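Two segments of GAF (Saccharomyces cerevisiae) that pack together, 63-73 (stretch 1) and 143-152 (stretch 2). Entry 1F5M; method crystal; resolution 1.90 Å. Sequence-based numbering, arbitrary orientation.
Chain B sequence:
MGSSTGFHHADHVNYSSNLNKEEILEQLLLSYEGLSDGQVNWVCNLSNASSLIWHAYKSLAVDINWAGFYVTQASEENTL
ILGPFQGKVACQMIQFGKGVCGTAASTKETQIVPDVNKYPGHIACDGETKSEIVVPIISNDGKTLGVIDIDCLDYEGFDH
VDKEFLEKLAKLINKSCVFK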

# COMPACT_ATOMS: atom_id res chain seq x y z
N ASP B 63 -7.77 -5.21 -16.42
CA ASP B 63 -7.10 -6.24 -15.60
C ASP B 63 -5.77 -5.74 -15.06
O ASP B 63 -4.71 -6.22 -15.45
CB ASP B 63 -6.93 -7.49 -16.47
CG ASP B 63 -6.67 -8.74 -15.68
OD1 ASP B 63 -6.75 -8.78 -14.42
OD2 ASP B 63 -6.42 -9.74 -16.34
N ILE B 64 -5.81 -4.77 -14.15
CA ILE B 64 -4.57 -4.23 -13.59
C ILE B 64 -3.96 -5.18 -12.55
O ILE B 64 -4.66 -6.00 -11.96
CB ILE B 64 -4.78 -2.83 -12.95
CG1 ILE B 64 -5.77 -2.95 -11.77
CG2 ILE B 64 -5.32 -1.85 -14.01
CD1 ILE B 64 -5.63 -1.85 -10.80
N ASN B 65 -2.64 -5.08 -12.37
CA ASN B 65 -1.88 -5.86 -11.41
C ASN B 65 -1.05 -4.96 -10.50
O ASN B 65 -0.40 -5.44 -9.58
CB ASN B 65 -0.96 -6.91 -12.08
CG ASN B 65 -0.10 -6.35 -13.21
OD1 ASN B 65 -0.59 -5.76 -14.15
ND2 ASN B 65 1.21 -6.61 -13.13
N TRP B 66 -1.10 -3.66 -10.72
CA TRP B 66 -0.35 -2.80 -9.81
C TRP B 66 -0.85 -1.40 -9.91
O TRP B 66 -1.14 -0.92 -11.03
CB TRP B 66 1.12 -2.82 -10.16
CG TRP B 66 2.03 -2.59 -9.03
CD1 TRP B 66 2.52 -3.55 -8.19
CD2 TRP B 66 2.64 -1.36 -8.64
NE1 TRP B 66 3.40 -3.00 -7.31
CE2 TRP B 66 3.50 -1.65 -7.55
CE3 TRP B 66 2.55 -0.04 -9.09
CZ2 TRP B 66 4.27 -0.69 -6.91
CZ3 TRP B 66 3.34 0.94 -8.46
CH2 TRP B 66 4.18 0.60 -7.37
N ALA B 67 -1.01 -0.75 -8.76
CA ALA B 67 -1.42 0.65 -8.76
C ALA B 67 -0.76 1.24 -7.58
O ALA B 67 -1.03 0.84 -6.41
CB ALA B 67 -2.97 0.80 -8.68
N GLY B 68 0.10 2.22 -7.83
CA GLY B 68 0.83 2.79 -6.72
C GLY B 68 1.69 3.96 -7.03
O GLY B 68 1.54 4.63 -8.07
N PHE B 69 2.64 4.22 -6.13
CA PHE B 69 3.52 5.38 -6.25
C PHE B 69 5.01 5.18 -5.98
O PHE B 69 5.41 4.24 -5.26
CB PHE B 69 3.11 6.48 -5.26
CG PHE B 69 1.66 6.91 -5.35
CD1 PHE B 69 0.64 6.12 -4.77
CD2 PHE B 69 1.31 8.04 -6.10
CE1 PHE B 69 -0.71 6.45 -4.96
CE2 PHE B 69 -0.06 8.37 -6.29
CZ PHE B 69 -1.06 7.58 -5.72
N TYR B 70 5.81 6.11 -6.54
CA TYR B 70 7.26 6.21 -6.29
C TYR B 70 7.41 7.68 -5.92
O TYR B 70 6.65 8.50 -6.40
CB TYR B 70 8.10 5.90 -7.52
CG TYR B 70 8.28 4.41 -7.73
CD1 TYR B 70 7.28 3.65 -8.36
CD2 TYR B 70 9.41 3.75 -7.25
CE1 TYR B 70 7.40 2.29 -8.49
CE2 TYR B 70 9.53 2.36 -7.38
CZ TYR B 70 8.54 1.64 -7.99
OH TYR B 70 8.64 0.25 -8.12
N VAL B 71 8.38 8.04 -5.09
CA VAL B 71 8.49 9.43 -4.70
C VAL B 71 9.96 9.75 -4.79
O VAL B 71 10.81 8.89 -4.60
CB VAL B 71 8.00 9.66 -3.24
CG1 VAL B 71 6.51 9.22 -3.10
CG2 VAL B 71 8.89 8.87 -2.28
N THR B 72 10.25 10.99 -5.11
CA THR B 72 11.63 11.40 -5.29
C THR B 72 12.33 11.34 -3.95
O THR B 72 11.84 11.86 -2.95
CB THR B 72 11.69 12.82 -5.91
OG1 THR B 72 10.96 12.81 -7.14
CG2 THR B 72 13.15 13.24 -6.21
N GLN B 73 13.46 10.63 -3.92
CA GLN B 73 14.23 10.52 -2.70
C GLN B 73 14.64 11.93 -2.27
O GLN B 73 15.13 12.71 -3.10
CB GLN B 73 15.48 9.67 -2.94
CG GLN B 73 16.36 9.57 -1.70
CD GLN B 73 17.66 8.83 -1.96
OE1 GLN B 73 18.20 8.86 -3.08
NE2 GLN B 73 18.18 8.17 -0.92
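Stretch 2 (143-152) KTLGVIDIDC

The backbone ladder holds the two stretches together: Gly-68 and Asp-149 exchange hydrogen bonds, Gly-68 N to Asp-149 O and Asp-149 N to Gly-68 O, both 2.8 Å, and Tyr-70 and Val-147 do likewise, Tyr-70 N to Val-147 O at 3.2 Å and Val-147 N to Tyr-70 O at 2.9 Å. Thr-72 binds twice, N to Leu-145 O at 2.8 Å and OG1 to Thr-144 O at 2.7 Å. Stretch 2 is extended from Thr-144 to Cys-152 and runs antiparallel to strand 66-72, their N-to-C directions 168° apart and their axes 4.3 Å at closest approach. At the other end a beta bulge shifts the register by one: Asp-151 N donates to Trp-66 O (2.8 Å), but Asp-151 O accepts from Asn-65 N (3.1 Å), and Ile-64 pairs with Cys-152, CA to CA 4.0 Å. A water donates weakly to Tyr-70 OH (3.0 Å) and Asp-149 OD2 (3.3 Å). Trp-66, Tyr-70, Val-147, Asp-149 and Asp-151 share one face, where Trp-66 CZ3 lies 3.8 Å from Asp-149 CB and Tyr-70 CB 3.8 Å from Val-147 CG2. On the other, Phe-69 CE2 meets Ile-148 CG1 at 3.5 Å and Ile-64 CG2 meets Ile-150 CG2 at 4.0 Å. Gly-146 lets Val-71 approach to 3.7 Å, CA to CA.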

# COMPACT_ATOMS: atom_id res chain seq x y z
N LYS B 143 9.01 20.83 -9.98
CA LYS B 143 9.91 19.70 -10.01
C LYS B 143 9.11 18.39 -9.80
O LYS B 143 7.98 18.45 -9.34
CB LYS B 143 10.95 19.86 -8.91
CG LYS B 143 11.75 21.17 -9.01
CD LYS B 143 12.94 21.14 -8.06
CE LYS B 143 13.93 22.30 -8.32
NZ LYS B 143 15.26 22.17 -7.58
N THR B 144 9.68 17.24 -10.15
CA THR B 144 8.98 15.95 -9.98
C THR B 144 9.04 15.50 -8.49
O THR B 144 10.12 15.27 -7.94
CB THR B 144 9.65 14.87 -10.84
OG1 THR B 144 9.51 15.24 -12.23
CG2 THR B 144 9.04 13.48 -10.55
N LEU B 145 7.89 15.39 -7.84
CA LEU B 145 7.81 14.95 -6.43
C LEU B 145 7.76 13.42 -6.36
O LEU B 145 8.16 12.78 -5.38
CB LEU B 145 6.56 15.57 -5.80
CG LEU B 145 6.58 17.10 -5.66
CD1 LEU B 145 5.30 17.60 -4.96
CD2 LEU B 145 7.79 17.48 -4.83
N GLY B 146 7.22 12.82 -7.43
CA GLY B 146 7.10 11.38 -7.54
C GLY B 146 6.24 11.04 -8.74
O GLY B 146 5.91 11.90 -9.56
N VAL B 147 5.85 9.77 -8.87
CA VAL B 147 5.00 9.38 -9.98
C VAL B 147 3.89 8.48 -9.52
O VAL B 147 3.97 7.85 -8.45
CB VAL B 147 5.77 8.59 -11.07
CG1 VAL B 147 6.94 9.40 -11.63
CG2 VAL B 147 6.26 7.27 -10.49
N ILE B 148 2.82 8.46 -10.32
CA ILE B 148 1.69 7.59 -10.11
C ILE B 148 1.92 6.53 -11.17
O ILE B 148 2.09 6.86 -12.36
CB ILE B 148 0.36 8.29 -10.39
CG1 ILE B 148 0.24 9.58 -9.57
CG2 ILE B 148 -0.77 7.35 -10.08
CD1 ILE B 148 -1.10 10.29 -9.76
N ASP B 149 1.93 5.27 -10.75
CA ASP B 149 2.24 4.15 -11.64
C ASP B 149 1.17 3.04 -11.62
O ASP B 149 0.81 2.47 -10.53
CB ASP B 149 3.62 3.58 -11.19
CG ASP B 149 4.21 2.52 -12.14
OD1 ASP B 149 3.74 2.34 -13.29
OD2 ASP B 149 5.22 1.88 -11.75
N ILE B 150 0.62 2.75 -12.78
CA ILE B 150 -0.35 1.64 -12.88
C ILE B 150 0.09 0.60 -13.90
O ILE B 150 0.42 0.97 -15.06
CB ILE B 150 -1.73 2.17 -13.31
CG1 ILE B 150 -2.11 3.38 -12.46
CG2 ILE B 150 -2.77 1.08 -13.19
CD1 ILE B 150 -3.56 3.91 -12.75
N ASP B 151 0.09 -0.69 -13.52
CA ASP B 151 0.50 -1.76 -14.46
C ASP B 151 -0.76 -2.53 -14.87
O ASP B 151 -1.67 -2.70 -14.05
CB ASP B 151 1.44 -2.81 -13.85
CG ASP B 151 2.83 -2.31 -13.59
OD1 ASP B 151 3.06 -1.10 -13.68
OD2 ASP B 151 3.71 -3.14 -13.24
N CYS B 152 -0.80 -3.03 -16.11
CA CYS B 152 -1.92 -3.84 -16.60
C CYS B 152 -1.44 -5.16 -17.18
O CYS B 152 -0.40 -5.20 -17.85
CB CYS B 152 -2.70 -3.04 -17.69
SG CYS B 152 -4.09 -3.91 -18.47
O HOH W 1 8.18 0.48 -11.11